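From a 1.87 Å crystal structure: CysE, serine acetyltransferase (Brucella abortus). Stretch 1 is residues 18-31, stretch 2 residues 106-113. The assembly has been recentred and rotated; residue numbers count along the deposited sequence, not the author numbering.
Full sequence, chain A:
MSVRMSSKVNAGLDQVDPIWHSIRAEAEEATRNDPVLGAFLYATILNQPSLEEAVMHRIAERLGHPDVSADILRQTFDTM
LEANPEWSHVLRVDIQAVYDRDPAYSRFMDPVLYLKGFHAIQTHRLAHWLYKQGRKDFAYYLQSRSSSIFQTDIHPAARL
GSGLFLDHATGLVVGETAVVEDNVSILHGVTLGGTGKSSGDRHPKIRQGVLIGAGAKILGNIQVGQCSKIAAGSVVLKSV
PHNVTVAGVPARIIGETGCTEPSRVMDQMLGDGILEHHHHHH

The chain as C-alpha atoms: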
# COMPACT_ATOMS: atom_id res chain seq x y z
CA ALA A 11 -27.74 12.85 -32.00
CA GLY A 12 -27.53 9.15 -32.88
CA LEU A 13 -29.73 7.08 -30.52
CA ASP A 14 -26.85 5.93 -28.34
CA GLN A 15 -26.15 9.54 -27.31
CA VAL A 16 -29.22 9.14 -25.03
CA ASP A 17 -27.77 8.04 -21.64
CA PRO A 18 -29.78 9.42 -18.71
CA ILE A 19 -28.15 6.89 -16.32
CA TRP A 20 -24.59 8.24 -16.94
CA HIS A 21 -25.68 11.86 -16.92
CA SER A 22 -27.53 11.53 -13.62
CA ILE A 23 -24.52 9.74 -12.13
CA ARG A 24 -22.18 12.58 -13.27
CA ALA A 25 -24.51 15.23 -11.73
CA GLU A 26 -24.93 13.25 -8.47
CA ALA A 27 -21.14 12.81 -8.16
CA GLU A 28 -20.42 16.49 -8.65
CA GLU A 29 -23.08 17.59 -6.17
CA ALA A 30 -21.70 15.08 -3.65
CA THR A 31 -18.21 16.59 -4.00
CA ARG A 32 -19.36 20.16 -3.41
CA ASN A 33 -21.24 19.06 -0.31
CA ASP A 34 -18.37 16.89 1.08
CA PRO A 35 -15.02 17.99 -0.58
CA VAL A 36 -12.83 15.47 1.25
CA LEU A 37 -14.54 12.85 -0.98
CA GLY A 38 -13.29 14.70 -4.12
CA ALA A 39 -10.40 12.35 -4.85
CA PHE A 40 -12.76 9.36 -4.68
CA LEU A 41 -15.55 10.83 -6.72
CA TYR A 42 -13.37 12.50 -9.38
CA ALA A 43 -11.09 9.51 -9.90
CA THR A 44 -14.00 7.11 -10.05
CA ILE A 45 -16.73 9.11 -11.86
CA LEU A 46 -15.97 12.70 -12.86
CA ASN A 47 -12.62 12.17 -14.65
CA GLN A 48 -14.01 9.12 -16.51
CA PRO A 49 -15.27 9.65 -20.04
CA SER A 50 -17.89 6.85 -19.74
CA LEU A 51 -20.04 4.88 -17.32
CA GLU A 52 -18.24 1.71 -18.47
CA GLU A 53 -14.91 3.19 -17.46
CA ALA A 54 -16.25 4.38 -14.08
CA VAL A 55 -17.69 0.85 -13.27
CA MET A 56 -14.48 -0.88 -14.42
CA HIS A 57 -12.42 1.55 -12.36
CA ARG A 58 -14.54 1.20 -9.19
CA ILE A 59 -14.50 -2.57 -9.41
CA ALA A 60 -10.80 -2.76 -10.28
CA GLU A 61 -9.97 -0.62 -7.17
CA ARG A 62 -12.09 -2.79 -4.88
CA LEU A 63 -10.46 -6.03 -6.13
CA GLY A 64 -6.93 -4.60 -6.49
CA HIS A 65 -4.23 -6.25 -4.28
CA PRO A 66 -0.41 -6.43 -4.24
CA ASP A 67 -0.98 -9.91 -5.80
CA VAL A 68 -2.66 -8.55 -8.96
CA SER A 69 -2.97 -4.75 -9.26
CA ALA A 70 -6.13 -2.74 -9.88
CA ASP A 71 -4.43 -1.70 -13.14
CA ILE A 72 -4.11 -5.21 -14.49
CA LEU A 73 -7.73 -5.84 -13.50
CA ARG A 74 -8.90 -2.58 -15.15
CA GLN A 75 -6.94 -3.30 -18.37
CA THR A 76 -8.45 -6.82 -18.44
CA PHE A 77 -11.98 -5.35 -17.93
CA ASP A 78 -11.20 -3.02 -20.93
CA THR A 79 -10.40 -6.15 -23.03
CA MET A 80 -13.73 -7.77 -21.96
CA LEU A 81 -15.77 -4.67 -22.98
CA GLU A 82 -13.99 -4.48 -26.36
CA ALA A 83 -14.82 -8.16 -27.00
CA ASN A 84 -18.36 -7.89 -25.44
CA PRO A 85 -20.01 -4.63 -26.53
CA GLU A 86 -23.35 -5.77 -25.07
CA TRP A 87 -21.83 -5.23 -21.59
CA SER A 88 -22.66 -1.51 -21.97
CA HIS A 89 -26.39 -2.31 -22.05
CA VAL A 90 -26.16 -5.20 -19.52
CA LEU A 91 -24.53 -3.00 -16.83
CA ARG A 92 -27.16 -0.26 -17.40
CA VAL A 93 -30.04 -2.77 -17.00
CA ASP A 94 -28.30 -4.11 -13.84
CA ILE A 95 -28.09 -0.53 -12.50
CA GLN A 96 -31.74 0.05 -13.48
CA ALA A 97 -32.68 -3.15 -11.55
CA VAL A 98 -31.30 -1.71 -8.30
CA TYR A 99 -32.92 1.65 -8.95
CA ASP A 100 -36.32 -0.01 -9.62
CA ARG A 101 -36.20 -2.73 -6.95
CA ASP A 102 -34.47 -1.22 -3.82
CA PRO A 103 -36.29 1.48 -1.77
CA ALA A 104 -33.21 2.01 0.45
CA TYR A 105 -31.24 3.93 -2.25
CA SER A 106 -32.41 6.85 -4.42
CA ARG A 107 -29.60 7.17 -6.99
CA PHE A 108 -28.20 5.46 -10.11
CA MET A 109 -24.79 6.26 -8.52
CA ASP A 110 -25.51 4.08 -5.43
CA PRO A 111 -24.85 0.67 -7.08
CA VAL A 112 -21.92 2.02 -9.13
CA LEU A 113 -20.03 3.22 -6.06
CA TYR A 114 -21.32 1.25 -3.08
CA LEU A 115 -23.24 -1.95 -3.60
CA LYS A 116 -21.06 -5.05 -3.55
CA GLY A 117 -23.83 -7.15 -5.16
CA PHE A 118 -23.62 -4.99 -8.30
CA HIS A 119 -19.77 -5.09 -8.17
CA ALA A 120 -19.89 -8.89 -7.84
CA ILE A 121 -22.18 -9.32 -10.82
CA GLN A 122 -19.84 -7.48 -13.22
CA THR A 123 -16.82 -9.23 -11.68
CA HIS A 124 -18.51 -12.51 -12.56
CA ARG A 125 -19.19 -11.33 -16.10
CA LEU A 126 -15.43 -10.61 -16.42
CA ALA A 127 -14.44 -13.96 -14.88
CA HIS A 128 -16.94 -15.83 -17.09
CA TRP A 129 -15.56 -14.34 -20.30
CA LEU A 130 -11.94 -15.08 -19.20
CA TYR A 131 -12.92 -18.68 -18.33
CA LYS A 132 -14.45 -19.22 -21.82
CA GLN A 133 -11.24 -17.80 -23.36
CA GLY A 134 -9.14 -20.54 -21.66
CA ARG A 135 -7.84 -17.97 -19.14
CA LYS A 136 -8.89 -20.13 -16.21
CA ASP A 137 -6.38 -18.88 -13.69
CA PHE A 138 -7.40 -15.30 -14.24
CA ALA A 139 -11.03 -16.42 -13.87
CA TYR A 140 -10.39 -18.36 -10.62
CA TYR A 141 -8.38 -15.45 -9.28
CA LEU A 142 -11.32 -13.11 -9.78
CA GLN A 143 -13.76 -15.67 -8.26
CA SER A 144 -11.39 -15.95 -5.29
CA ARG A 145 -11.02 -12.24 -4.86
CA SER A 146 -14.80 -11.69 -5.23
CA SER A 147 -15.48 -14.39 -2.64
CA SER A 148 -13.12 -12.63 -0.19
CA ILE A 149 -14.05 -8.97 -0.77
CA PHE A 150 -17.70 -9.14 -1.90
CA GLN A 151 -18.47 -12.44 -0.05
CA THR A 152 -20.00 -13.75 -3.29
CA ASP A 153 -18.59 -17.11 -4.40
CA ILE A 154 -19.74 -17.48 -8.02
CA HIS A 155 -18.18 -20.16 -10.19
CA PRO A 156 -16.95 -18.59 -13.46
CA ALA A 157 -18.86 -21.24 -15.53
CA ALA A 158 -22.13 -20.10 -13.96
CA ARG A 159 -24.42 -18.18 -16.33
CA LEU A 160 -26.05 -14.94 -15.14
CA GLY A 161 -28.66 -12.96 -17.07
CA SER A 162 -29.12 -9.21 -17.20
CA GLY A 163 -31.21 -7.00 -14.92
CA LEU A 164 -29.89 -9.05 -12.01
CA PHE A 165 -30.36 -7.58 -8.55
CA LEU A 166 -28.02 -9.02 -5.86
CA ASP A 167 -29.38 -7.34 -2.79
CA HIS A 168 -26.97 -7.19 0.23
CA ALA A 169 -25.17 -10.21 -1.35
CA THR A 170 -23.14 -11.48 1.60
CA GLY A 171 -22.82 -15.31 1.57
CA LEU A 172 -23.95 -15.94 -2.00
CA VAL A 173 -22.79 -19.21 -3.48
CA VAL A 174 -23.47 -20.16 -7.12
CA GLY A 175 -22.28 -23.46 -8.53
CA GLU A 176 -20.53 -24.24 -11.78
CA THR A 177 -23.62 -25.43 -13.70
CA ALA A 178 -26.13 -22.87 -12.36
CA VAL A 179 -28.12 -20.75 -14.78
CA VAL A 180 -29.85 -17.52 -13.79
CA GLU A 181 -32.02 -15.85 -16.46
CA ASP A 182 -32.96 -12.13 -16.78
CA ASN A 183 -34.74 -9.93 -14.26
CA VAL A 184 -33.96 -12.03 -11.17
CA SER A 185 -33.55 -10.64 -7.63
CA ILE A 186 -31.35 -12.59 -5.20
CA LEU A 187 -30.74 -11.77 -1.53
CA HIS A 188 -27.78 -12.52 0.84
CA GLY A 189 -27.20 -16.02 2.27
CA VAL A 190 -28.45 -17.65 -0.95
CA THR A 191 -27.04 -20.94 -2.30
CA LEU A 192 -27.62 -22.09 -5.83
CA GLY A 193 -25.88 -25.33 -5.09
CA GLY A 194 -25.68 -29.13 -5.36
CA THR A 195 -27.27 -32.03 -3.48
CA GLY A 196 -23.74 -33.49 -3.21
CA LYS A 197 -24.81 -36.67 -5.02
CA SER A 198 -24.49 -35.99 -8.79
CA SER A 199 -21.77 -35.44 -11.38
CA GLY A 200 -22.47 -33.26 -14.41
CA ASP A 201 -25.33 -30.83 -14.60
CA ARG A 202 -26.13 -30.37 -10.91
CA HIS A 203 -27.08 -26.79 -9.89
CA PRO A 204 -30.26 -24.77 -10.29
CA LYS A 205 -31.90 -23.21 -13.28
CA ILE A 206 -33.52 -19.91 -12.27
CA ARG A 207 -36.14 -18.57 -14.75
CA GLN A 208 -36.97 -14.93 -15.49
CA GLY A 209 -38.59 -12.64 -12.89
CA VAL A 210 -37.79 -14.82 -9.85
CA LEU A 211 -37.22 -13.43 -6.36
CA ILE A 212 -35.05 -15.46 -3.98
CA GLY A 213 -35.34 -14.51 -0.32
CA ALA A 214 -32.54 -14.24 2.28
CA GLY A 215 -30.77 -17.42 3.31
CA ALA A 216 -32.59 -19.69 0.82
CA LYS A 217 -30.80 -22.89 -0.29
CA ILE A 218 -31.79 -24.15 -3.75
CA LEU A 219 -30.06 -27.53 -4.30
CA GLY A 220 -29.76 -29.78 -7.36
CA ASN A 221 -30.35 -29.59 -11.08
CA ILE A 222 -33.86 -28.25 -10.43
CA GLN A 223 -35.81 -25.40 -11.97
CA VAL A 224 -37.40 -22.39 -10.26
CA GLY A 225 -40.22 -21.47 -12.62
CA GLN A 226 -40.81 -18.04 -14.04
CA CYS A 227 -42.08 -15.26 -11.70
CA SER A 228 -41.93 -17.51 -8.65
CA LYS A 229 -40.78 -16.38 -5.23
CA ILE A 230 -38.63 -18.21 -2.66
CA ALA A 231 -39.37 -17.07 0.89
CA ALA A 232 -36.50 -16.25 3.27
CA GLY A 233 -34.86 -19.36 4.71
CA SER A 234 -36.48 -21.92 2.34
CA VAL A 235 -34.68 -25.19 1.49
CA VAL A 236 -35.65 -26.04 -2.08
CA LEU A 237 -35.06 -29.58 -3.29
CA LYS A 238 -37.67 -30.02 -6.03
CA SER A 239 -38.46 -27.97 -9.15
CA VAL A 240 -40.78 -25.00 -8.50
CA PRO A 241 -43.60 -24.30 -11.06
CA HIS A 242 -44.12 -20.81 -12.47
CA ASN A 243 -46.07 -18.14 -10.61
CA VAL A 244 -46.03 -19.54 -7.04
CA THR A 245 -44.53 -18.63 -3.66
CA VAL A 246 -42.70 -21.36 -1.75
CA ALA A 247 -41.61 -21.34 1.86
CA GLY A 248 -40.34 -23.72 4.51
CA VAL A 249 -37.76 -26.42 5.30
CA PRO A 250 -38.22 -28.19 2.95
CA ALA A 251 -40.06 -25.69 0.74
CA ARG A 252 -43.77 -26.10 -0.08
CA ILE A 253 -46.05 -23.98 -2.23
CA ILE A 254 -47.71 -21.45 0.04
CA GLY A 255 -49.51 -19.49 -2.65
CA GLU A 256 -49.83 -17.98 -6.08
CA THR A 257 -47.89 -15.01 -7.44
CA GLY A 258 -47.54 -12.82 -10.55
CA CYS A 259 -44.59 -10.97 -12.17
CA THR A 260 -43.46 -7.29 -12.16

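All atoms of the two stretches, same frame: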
# COMPACT_ATOMS: atom_id res chain seq x y z
N PRO A 18 -29.44 8.71 -19.94
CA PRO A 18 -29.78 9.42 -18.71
C PRO A 18 -29.13 8.82 -17.46
O PRO A 18 -28.98 9.55 -16.46
CB PRO A 18 -31.32 9.30 -18.63
CG PRO A 18 -31.64 8.13 -19.49
CD PRO A 18 -30.65 8.21 -20.62
N ILE A 19 -28.76 7.53 -17.50
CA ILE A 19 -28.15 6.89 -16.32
C ILE A 19 -26.79 7.52 -16.06
O ILE A 19 -26.53 7.97 -14.95
CB ILE A 19 -28.08 5.33 -16.42
CG1 ILE A 19 -29.49 4.69 -16.36
CG2 ILE A 19 -27.23 4.75 -15.28
CD1 ILE A 19 -29.56 3.23 -16.85
N TRP A 20 -25.93 7.60 -17.08
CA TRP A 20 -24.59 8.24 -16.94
C TRP A 20 -24.67 9.70 -16.58
O TRP A 20 -23.88 10.20 -15.75
CB TRP A 20 -23.83 8.08 -18.24
CG TRP A 20 -22.44 8.67 -18.32
CD1 TRP A 20 -21.89 9.39 -19.37
CD2 TRP A 20 -21.35 8.58 -17.31
NE1 TRP A 20 -20.57 9.72 -19.12
CE2 TRP A 20 -20.19 9.26 -17.90
CE3 TRP A 20 -21.23 8.01 -16.03
CZ2 TRP A 20 -18.98 9.36 -17.22
CZ3 TRP A 20 -20.00 8.10 -15.37
CH2 TRP A 20 -18.91 8.79 -15.94
N HIS A 21 -25.58 10.43 -17.21
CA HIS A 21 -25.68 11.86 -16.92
C HIS A 21 -26.14 12.11 -15.52
O HIS A 21 -25.61 13.01 -14.86
CB HIS A 21 -26.56 12.61 -17.94
CG HIS A 21 -26.01 12.56 -19.35
ND1 HIS A 21 -26.74 12.11 -20.39
CD2 HIS A 21 -24.75 12.88 -19.85
CE1 HIS A 21 -25.98 12.16 -21.51
NE2 HIS A 21 -24.77 12.62 -21.18
N SER A 22 -27.12 11.35 -15.03
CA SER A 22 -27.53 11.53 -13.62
C SER A 22 -26.38 11.19 -12.68
O SER A 22 -26.20 11.86 -11.67
CB SER A 22 -28.73 10.66 -13.23
OG SER A 22 -29.70 10.74 -14.23
N ILE A 23 -25.65 10.12 -12.98
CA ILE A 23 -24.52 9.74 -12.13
C ILE A 23 -23.46 10.86 -12.10
O ILE A 23 -22.98 11.18 -11.04
CB ILE A 23 -23.89 8.39 -12.55
CG1 ILE A 23 -24.80 7.24 -12.10
CG2 ILE A 23 -22.48 8.22 -11.94
CD1 ILE A 23 -24.52 5.92 -12.82
N ARG A 24 -23.14 11.46 -13.24
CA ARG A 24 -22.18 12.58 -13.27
C ARG A 24 -22.66 13.78 -12.40
O ARG A 24 -21.89 14.35 -11.63
CB ARG A 24 -21.92 13.03 -14.71
CG ARG A 24 -21.16 12.01 -15.56
CD ARG A 24 -20.67 12.70 -16.86
NE ARG A 24 -19.65 13.71 -16.58
CZ ARG A 24 -18.37 13.45 -16.33
NH1 ARG A 24 -17.93 12.20 -16.30
NH2 ARG A 24 -17.51 14.43 -16.11
N ALA A 25 -23.94 14.14 -12.53
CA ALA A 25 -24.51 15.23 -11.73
C ALA A 25 -24.50 14.93 -10.22
O ALA A 25 -24.15 15.79 -9.38
CB ALA A 25 -25.93 15.51 -12.21
N GLU A 26 -24.91 13.71 -9.87
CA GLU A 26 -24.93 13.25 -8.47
C GLU A 26 -23.52 13.25 -7.87
O GLU A 26 -23.33 13.58 -6.69
CB GLU A 26 -25.57 11.85 -8.38
CG GLU A 26 -27.11 11.78 -8.57
CD GLU A 26 -27.60 10.41 -9.08
OE1 GLU A 26 -26.83 9.42 -9.09
OE2 GLU A 26 -28.78 10.30 -9.51
N ALA A 27 -22.51 12.87 -8.67
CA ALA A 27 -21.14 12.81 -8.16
C ALA A 27 -20.61 14.21 -7.93
O ALA A 27 -19.91 14.46 -6.95
CB ALA A 27 -20.22 12.01 -9.09
N GLU A 28 -20.94 15.14 -8.82
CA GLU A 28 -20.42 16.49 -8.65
C GLU A 28 -21.05 17.18 -7.44
O GLU A 28 -20.38 17.89 -6.70
CB GLU A 28 -20.67 17.33 -9.88
CG GLU A 28 -19.89 18.63 -9.81
CD GLU A 28 -20.05 19.45 -11.05
OE1 GLU A 28 -20.55 18.91 -12.07
OE2 GLU A 28 -19.68 20.64 -11.00
N GLU A 29 -22.36 16.98 -7.27
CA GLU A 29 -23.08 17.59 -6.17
C GLU A 29 -22.57 17.06 -4.83
O GLU A 29 -22.44 17.82 -3.86
CB GLU A 29 -24.57 17.36 -6.35
CG GLU A 29 -25.41 18.48 -5.75
CD GLU A 29 -25.14 19.85 -6.37
OE1 GLU A 29 -24.58 19.96 -7.50
OE2 GLU A 29 -25.50 20.85 -5.71
N ALA A 30 -22.25 15.76 -4.81
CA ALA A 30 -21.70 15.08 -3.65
C ALA A 30 -20.37 15.69 -3.25
O ALA A 30 -20.08 15.83 -2.06
CB ALA A 30 -21.53 13.58 -3.92
N THR A 31 -19.55 16.03 -4.25
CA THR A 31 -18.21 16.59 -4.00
C THR A 31 -18.26 17.97 -3.40
O THR A 31 -17.52 18.27 -2.45
CB THR A 31 -17.31 16.55 -5.27
OG1 THR A 31 -17.13 15.19 -5.63
CG2 THR A 31 -15.91 17.14 -4.98
N SER A 106 -31.70 6.00 -3.44
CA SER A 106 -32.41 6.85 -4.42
C SER A 106 -31.64 7.20 -5.70
O SER A 106 -32.14 7.97 -6.51
CB SER A 106 -32.90 8.14 -3.76
OG SER A 106 -33.81 7.82 -2.72
N ARG A 107 -30.44 6.65 -5.89
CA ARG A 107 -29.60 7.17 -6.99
C ARG A 107 -28.98 6.08 -7.87
O ARG A 107 -28.58 5.03 -7.37
CB ARG A 107 -28.52 8.13 -6.42
CG ARG A 107 -29.07 9.24 -5.49
CD ARG A 107 -27.96 10.01 -4.79
NE ARG A 107 -27.05 9.08 -4.10
CZ ARG A 107 -25.87 9.41 -3.61
NH1 ARG A 107 -25.44 10.67 -3.71
NH2 ARG A 107 -25.11 8.48 -3.03
N PHE A 108 -28.93 6.32 -9.19
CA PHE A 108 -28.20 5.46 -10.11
C PHE A 108 -26.73 5.28 -9.67
O PHE A 108 -26.10 4.22 -9.92
CB PHE A 108 -28.23 6.06 -11.52
CG PHE A 108 -29.58 6.07 -12.14
CD1 PHE A 108 -30.32 4.89 -12.25
CD2 PHE A 108 -30.12 7.24 -12.64
CE1 PHE A 108 -31.57 4.88 -12.81
CE2 PHE A 108 -31.39 7.23 -13.21
CZ PHE A 108 -32.11 6.04 -13.30
N MET A 109 -26.20 6.29 -8.99
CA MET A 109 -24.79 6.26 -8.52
C MET A 109 -24.57 5.25 -7.37
O MET A 109 -23.44 4.77 -7.18
CB MET A 109 -24.38 7.66 -8.06
CG MET A 109 -22.90 7.80 -7.75
SD MET A 109 -22.46 9.53 -7.58
CE MET A 109 -22.83 9.97 -5.91
N ASP A 110 -25.64 4.94 -6.62
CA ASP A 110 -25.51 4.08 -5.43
C ASP A 110 -24.94 2.69 -5.77
O ASP A 110 -23.98 2.28 -5.14
CB ASP A 110 -26.81 4.02 -4.58
CG ASP A 110 -27.22 5.39 -4.02
OD1 ASP A 110 -26.35 6.23 -3.76
OD2 ASP A 110 -28.42 5.64 -3.86
N PRO A 111 -25.53 1.95 -6.74
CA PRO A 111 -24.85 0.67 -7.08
C PRO A 111 -23.41 0.82 -7.65
O PRO A 111 -22.52 0.01 -7.32
CB PRO A 111 -25.76 0.05 -8.16
CG PRO A 111 -26.67 1.18 -8.63
CD PRO A 111 -26.84 2.07 -7.43
N VAL A 112 -23.22 1.82 -8.50
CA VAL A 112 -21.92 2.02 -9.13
C VAL A 112 -20.84 2.19 -8.06
O VAL A 112 -19.77 1.54 -8.12
CB VAL A 112 -21.95 3.22 -10.08
CG1 VAL A 112 -20.55 3.52 -10.60
CG2 VAL A 112 -22.91 2.93 -11.22
N LEU A 113 -21.12 2.98 -7.03
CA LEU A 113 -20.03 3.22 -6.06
C LEU A 113 -20.00 2.26 -4.89
O LEU A 113 -18.93 1.98 -4.37
CB LEU A 113 -20.13 4.64 -5.49
CG LEU A 113 -19.95 5.75 -6.49
CD1 LEU A 113 -20.26 7.03 -5.71
CD2 LEU A 113 -18.53 5.76 -7.06

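How do the two backbones meet? Residues 18-31 form one continuous helix, with i to i+4 backbone hydrogen bonds along its length, while stretch 2 comes in as a loop that turns into a short helix. The two helix axes run at 79° to each other and come no nearer than 10.4 Å, so the contact is a crossing rather than a side-by-side alignment. The backbones are nearest at Ile23 and Met109, whose CA atoms lie 5.0 Å apart.

What fills the crossing? Met109 does so as a knob, its side chain seated among Ile23, Glu26, Ala27 and Ala30. The small alanines leave room for the thioether: Met109 SD lies 3.7 Å from Ala27 CB, and Met109 CE reaches to 4.3 Å from Ala30 CB. One turn further into the short helix, Val112 CG2 packs 3.8 Å from Ile23 CD1, extending the apolar patch.

How is the Phe108 ring held? Ile19 covers one face, its CG1 4.1 Å from the ring centroid and only 10° off the normal, a CH-pi contact. Ser22 CB meets the ring edge, 3.7 Å from Phe108 CD2; its hydroxyl is engaged within its own helix, with Ser22 OG donating to Pro18 O at 2.6 Å. Ile23 CG1 adds an apolar contact 3.7 Å from Phe108 CB.

Where does polar chemistry enter? A single hydrogen bond crosses the interface: Met109 N donates to Glu26 OE1 at 3.2 Å, so a carboxylate receives a backbone NH near the beginning of the short helix. Arg107 does not pair its charge with Glu26, although its CB lies 3.4 Å from Glu26 OE1. Its guanidinium instead turns to Asp110 within its own stretch, where Arg107 NH2 and Asp110 OD1 form a salt bridge at 2.7 Å, bracing the turn that presents Phe108 and Met109.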